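Phosphopantetheine attachment site family protein (Acinetobacter baumannii, PDB 4HKG) is a free-standing type II peptidyl carrier protein that probably carries pathway intermediates on a phosphopantetheine arm in an uncharacterised secondary metabolic pathway. Local coordinates at residues 5-10 with 75-79; 45-49 with 61-65. One frame throughout, in Å; residues are numbered along the deposited sequence.

Both contacts belong to one small all-helical carrier-protein fold and lie on opposite sides of the chain's centre, about 16 Å apart between centres. Interaction 1 pairs the start of helix 7-22 with helix 71-82, near the two ends of the chain; interaction 2 sets helix 42-56 against the turn that leads into the short helix 64-67. Each is partly buried, with an apolar inner side and an exposed margin. At that margin interaction 1 has a long lysine-glutamate salt bridge, whereas interaction 2 has a proline ring beside a leucine; its serine is buried and bonds within its own helix. The two meet where Tyr77 CE2 packs 3.6 Å from Leu64 CD1.

Interaction 1: residues 5-10 with 75-79; sequences KDKAYW and AEYLV
Trp10 presents one face of its indole to Leu78, the leucine standing roughly perpendicular to the indole side chain. Leu78 CD1 sits 3.7 Å above the ring plane, displaced toward the rim, and comes within 4.0 Å of Trp10 CE3. Tyr9 CD2 lies over the centre of the opposite face, which holds the indole between a tyrosine and a leucine. Val79 instead approaches the indole at its edge, CG2 standing 3.8 Å from Trp10 CD1. Val79 CG2 also reaches the backbone where the helix begins, 3.5 Å from Lys7 N. Asp6 caps that first turn: its OD1 accepts from Tyr9 N at 3.0 Å, the nitrogen lying almost in line with the CG-OD1 bond. At Ala75 the backbones come close, 5.1 Å between Trp10 CA and Ala75 CA, and Ala75 CB rests 3.6 Å from Lys7 O. On the exposed side Lys7 leaves the helix fully extended (chi1 -177°), while Glu76 bends at chi2 (90°) and turns OE1 toward it. The resulting salt bridge is long, 3.8 Å from Lys7 NZ to Glu76 OE1, and the carboxylate oxygen lies alongside the lysine methylenes as well. Helix 7-22 thus packs on helix 71-82, with Ile14 continuing the seam beside Ala75 and Leu78, while helix 42-56 adds Leu52 against Leu78 and Thr56 against Trp10.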
loop_
_atom_site.group_PDB
_atom_site.type_symbol
_atom_site.label_atom_id
_atom_site.label_comp_id
_atom_site.label_asym_id
_atom_site.label_seq_id
_atom_site.Cartn_x
_atom_site.Cartn_y
_atom_site.Cartn_z
ATOM N N LYS A 5 2.878 15.680 0.560
ATOM C CA LYS A 5 2.343 14.346 0.833
ATOM C C LYS A 5 0.899 14.191 0.363
ATOM O O LYS A 5 -0.039 14.074 1.161
ATOM C CB LYS A 5 2.488 13.978 2.313
ATOM C CG LYS A 5 3.935 13.922 2.785
ATOM C CD LYS A 5 4.059 13.132 4.084
ATOM C CE LYS A 5 5.499 13.093 4.578
ATOM N NZ LYS A 5 6.005 14.453 4.910
ATOM N N ASP A 6 0.736 14.181 -0.949
ATOM C CA ASP A 6 -0.569 13.976 -1.547
ATOM C C ASP A 6 -0.755 12.502 -1.905
ATOM O O ASP A 6 0.026 11.635 -1.499
ATOM C CB ASP A 6 -0.751 14.877 -2.773
ATOM C CG ASP A 6 0.373 14.739 -3.781
ATOM O OD1 ASP A 6 1.160 13.767 -3.716
ATOM O OD2 ASP A 6 0.460 15.616 -4.671
ATOM N N LYS A 7 -1.789 12.219 -2.676
ATOM C CA LYS A 7 -2.089 10.851 -3.064
ATOM C C LYS A 7 -0.928 10.216 -3.826
ATOM O O LYS A 7 -0.553 9.075 -3.551
ATOM C CB LYS A 7 -3.366 10.813 -3.901
ATOM C CG LYS A 7 -3.800 9.409 -4.294
ATOM C CD LYS A 7 -4.960 9.472 -5.268
ATOM C CE LYS A 7 -5.410 8.083 -5.690
ATOM N NZ LYS A 7 -6.428 8.150 -6.773
ATOM N N ALA A 8 -0.351 10.957 -4.768
ATOM C CA ALA A 8 0.760 10.457 -5.571
ATOM C C ALA A 8 1.982 10.124 -4.716
ATOM O O ALA A 8 2.683 9.157 -4.991
ATOM C CB ALA A 8 1.122 11.457 -6.664
ATOM N N TYR A 9 2.237 10.925 -3.687
ATOM C CA TYR A 9 3.334 10.667 -2.757
ATOM C C TYR A 9 3.145 9.305 -2.084
ATOM O O TYR A 9 4.036 8.445 -2.113
ATOM C CB TYR A 9 3.373 11.781 -1.713
ATOM C CG TYR A 9 4.498 11.695 -0.710
ATOM C CD1 TYR A 9 5.690 12.372 -0.923
ATOM C CD2 TYR A 9 4.354 10.968 0.466
ATOM C CE1 TYR A 9 6.718 12.325 0.005
ATOM C CE2 TYR A 9 5.376 10.915 1.401
ATOM C CZ TYR A 9 6.551 11.584 1.161
ATOM O OH TYR A 9 7.565 11.527 2.092
ATOM N N TRP A 10 1.979 9.095 -1.477
ATOM C CA TRP A 10 1.738 7.832 -0.793
ATOM C C TRP A 10 1.636 6.661 -1.762
ATOM O O TRP A 10 2.054 5.549 -1.441
ATOM C CB TRP A 10 0.504 7.919 0.112
ATOM C CG TRP A 10 0.749 8.786 1.288
ATOM C CD1 TRP A 10 0.125 9.967 1.590
ATOM C CD2 TRP A 10 1.726 8.578 2.310
ATOM N NE1 TRP A 10 0.642 10.488 2.751
ATOM C CE2 TRP A 10 1.626 9.655 3.210
ATOM C CE3 TRP A 10 2.665 7.573 2.556
ATOM C CZ2 TRP A 10 2.433 9.758 4.336
ATOM C CZ3 TRP A 10 3.467 7.680 3.673
ATOM C CH2 TRP A 10 3.348 8.763 4.546
ATOM N N ALA A 75 -3.570 4.532 -0.928
ATOM C CA ALA A 75 -2.983 5.871 -0.890
ATOM C C ALA A 75 -4.032 6.928 -0.582
ATOM O O ALA A 75 -3.791 7.837 0.222
ATOM C CB ALA A 75 -2.291 6.190 -2.200
ATOM N N GLU A 76 -5.197 6.803 -1.219
ATOM C CA GLU A 76 -6.313 7.706 -0.978
ATOM C C GLU A 76 -6.706 7.678 0.494
ATOM O O GLU A 76 -6.954 8.722 1.102
ATOM C CB GLU A 76 -7.505 7.314 -1.861
ATOM C CG GLU A 76 -8.743 8.171 -1.666
ATOM C CD GLU A 76 -8.774 9.369 -2.582
ATOM O OE1 GLU A 76 -7.961 9.410 -3.529
ATOM O OE2 GLU A 76 -9.617 10.265 -2.365
ATOM N N TYR A 77 -6.764 6.478 1.066
ATOM C CA TYR A 77 -7.096 6.320 2.477
ATOM C C TYR A 77 -6.085 7.029 3.386
ATOM O O TYR A 77 -6.472 7.746 4.311
ATOM C CB TYR A 77 -7.221 4.838 2.847
ATOM C CG TYR A 77 -7.479 4.614 4.313
ATOM C CD1 TYR A 77 -8.740 4.813 4.848
ATOM C CD2 TYR A 77 -6.457 4.218 5.166
ATOM C CE1 TYR A 77 -8.984 4.617 6.189
ATOM C CE2 TYR A 77 -6.692 4.018 6.517
ATOM C CZ TYR A 77 -7.957 4.222 7.017
ATOM O OH TYR A 77 -8.220 4.031 8.354
ATOM N N LEU A 78 -4.794 6.842 3.105
ATOM C CA LEU A 78 -3.758 7.479 3.914
ATOM C C LEU A 78 -3.872 8.992 3.896
ATOM O O LEU A 78 -3.761 9.637 4.939
ATOM C CB LEU A 78 -2.358 7.064 3.458
ATOM C CG LEU A 78 -1.999 5.602 3.683
ATOM C CD1 LEU A 78 -0.557 5.374 3.293
ATOM C CD2 LEU A 78 -2.230 5.201 5.135
ATOM N N VAL A 79 -4.094 9.563 2.718
ATOM C CA VAL A 79 -4.273 11.010 2.620
ATOM C C VAL A 79 -5.438 11.472 3.496
ATOM O O VAL A 79 -5.325 12.464 4.214
ATOM C CB VAL A 79 -4.494 11.477 1.161
ATOM C CG1 VAL A 79 -4.908 12.941 1.115
ATOM C CG2 VAL A 79 -3.234 11.263 0.347
#

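Interaction 2: residues 45-49 with 61-65; sequences ALSVS and EPTLL
In the four-helix carrier-protein fold, the contact joins helix 42-56 to the type I beta turn Glu61-Leu64, which leads into the short helix 64-67. Helix 42-56 begins at the serine of the Asp-Ser motif, which probably bears the phosphopantetheine arm as in other carrier proteins. Pro62, the second residue of the turn, is the main outer point of contact. Its ring and the side chain of Leu46 lie side by side and point the same way, Leu46 CD1 touching Pro62 CG at 3.8 Å. The CB of Leu46 is directed away from the turn, but with chi1 at 174° the chain runs on so that its CD1 branch comes back beside the proline. Farther in, Ala45 faces the turn with its methyl, 3.9 Å from Pro62 O. Leu65 comes in from the short helix and lays its CD2 branch against Ala45, 4.1 Å from Ala45 CA; Val48 CG1 is a looser neighbour of Leu65 CD2. The other branch, Leu65 CD1, faces Ser49 CB. Phe35, Leu40 and Leu74 also touch Leu65, placing it where helix 42-56, helix 71-82 and the loop before helix 42-56 converge. A methylpentanediol molecule, probably from the crystallisation liquor, lies close to the Ala45 side chain. Ser49 OG is turned back onto its own helix (chi1 60°) and donates to Ala45 O at 2.8 Å. That carbonyl also takes the helical bond from Ser49 N, the two donors arriving from opposite faces of its plane. The Ser49 OG bond fixes the hydroxyl's position against the turn, where Ser49 OG stands 3.5 Å from Pro62 CA and 3.6 Å from Pro62 CG.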
loop_
_atom_site.group_PDB
_atom_site.type_symbol
_atom_site.label_atom_id
_atom_site.label_comp_id
_atom_site.label_asym_id
_atom_site.label_seq_id
_atom_site.Cartn_x
_atom_site.Cartn_y
_atom_site.Cartn_z
ATOM N N ALA A 45 0.492 -8.357 3.327
ATOM C CA ALA A 45 -0.371 -7.289 3.818
ATOM C C ALA A 45 0.067 -6.823 5.210
ATOM O O ALA A 45 0.069 -5.620 5.495
ATOM C CB ALA A 45 -1.832 -7.724 3.828
ATOM N N LEU A 46 0.433 -7.764 6.070
ATOM C CA LEU A 46 0.947 -7.422 7.389
ATOM C C LEU A 46 2.273 -6.644 7.306
ATOM O O LEU A 46 2.482 -5.655 8.031
ATOM C CB LEU A 46 1.101 -8.691 8.227
ATOM C CG LEU A 46 1.759 -8.519 9.594
ATOM C CD1 LEU A 46 0.950 -7.557 10.458
ATOM C CD2 LEU A 46 1.932 -9.866 10.289
ATOM N N SER A 47 3.166 -7.078 6.424
ATOM C CA SER A 47 4.428 -6.367 6.200
ATOM C C SER A 47 4.196 -4.929 5.745
ATOM O O SER A 47 4.772 -3.986 6.301
ATOM C CB SER A 47 5.276 -7.111 5.163
ATOM O OG SER A 47 6.400 -6.332 4.762
ATOM N N VAL A 48 3.371 -4.761 4.721
ATOM C CA VAL A 48 3.120 -3.448 4.150
ATOM C C VAL A 48 2.424 -2.514 5.134
ATOM O O VAL A 48 2.843 -1.368 5.315
ATOM C CB VAL A 48 2.311 -3.565 2.834
ATOM C CG1 VAL A 48 1.869 -2.192 2.336
ATOM C CG2 VAL A 48 3.133 -4.290 1.772
ATOM N N SER A 49 1.364 -2.991 5.778
ATOM C CA SER A 49 0.663 -2.151 6.735
ATOM C C SER A 49 1.551 -1.788 7.924
ATOM O O SER A 49 1.536 -0.643 8.381
ATOM C CB SER A 49 -0.654 -2.800 7.178
ATOM O OG SER A 49 -0.455 -4.060 7.803
ATOM N N GLU A 61 -4.538 -1.511 10.251
ATOM C CA GLU A 61 -4.771 -2.956 10.221
ATOM C C GLU A 61 -4.426 -3.535 8.852
ATOM O O GLU A 61 -4.627 -2.877 7.834
ATOM C CB GLU A 61 -6.238 -3.269 10.518
ATOM C CG GLU A 61 -6.718 -2.933 11.917
ATOM C CD GLU A 61 -8.217 -3.149 12.074
ATOM O OE1 GLU A 61 -8.878 -3.551 11.091
ATOM O OE2 GLU A 61 -8.742 -2.918 13.183
ATOM N N PRO A 62 -3.957 -4.797 8.813
ATOM C CA PRO A 62 -3.640 -5.409 7.518
ATOM C C PRO A 62 -4.872 -5.553 6.620
ATOM O O PRO A 62 -4.749 -5.576 5.394
ATOM C CB PRO A 62 -3.078 -6.781 7.904
ATOM C CG PRO A 62 -2.548 -6.587 9.290
ATOM C CD PRO A 62 -3.518 -5.637 9.939
ATOM N N THR A 63 -6.052 -5.637 7.234
ATOM C CA THR A 63 -7.306 -5.705 6.488
ATOM C C THR A 63 -7.615 -4.420 5.719
ATOM O O THR A 63 -8.529 -4.400 4.900
ATOM C CB THR A 63 -8.501 -6.071 7.397
ATOM O OG1 THR A 63 -8.450 -5.272 8.579
ATOM C CG2 THR A 63 -8.445 -7.553 7.787
ATOM N N LEU A 64 -6.869 -3.345 5.963
ATOM C CA LEU A 64 -7.014 -2.158 5.116
ATOM C C LEU A 64 -6.687 -2.479 3.658
ATOM O O LEU A 64 -7.203 -1.817 2.751
ATOM C CB LEU A 64 -6.130 -1.013 5.602
ATOM C CG LEU A 64 -6.621 -0.298 6.858
ATOM C CD1 LEU A 64 -5.559 0.671 7.343
ATOM C CD2 LEU A 64 -7.949 0.425 6.623
ATOM N N LEU A 65 -5.844 -3.483 3.416
ATOM C CA LEU A 65 -5.531 -3.866 2.038
ATOM C C LEU A 65 -6.658 -4.674 1.411
ATOM O O LEU A 65 -6.666 -4.875 0.206
ATOM C CB LEU A 65 -4.188 -4.599 1.923
ATOM C CG LEU A 65 -2.938 -3.706 1.952
ATOM C CD1 LEU A 65 -2.585 -3.239 3.364
ATOM C CD2 LEU A 65 -1.756 -4.418 1.305
#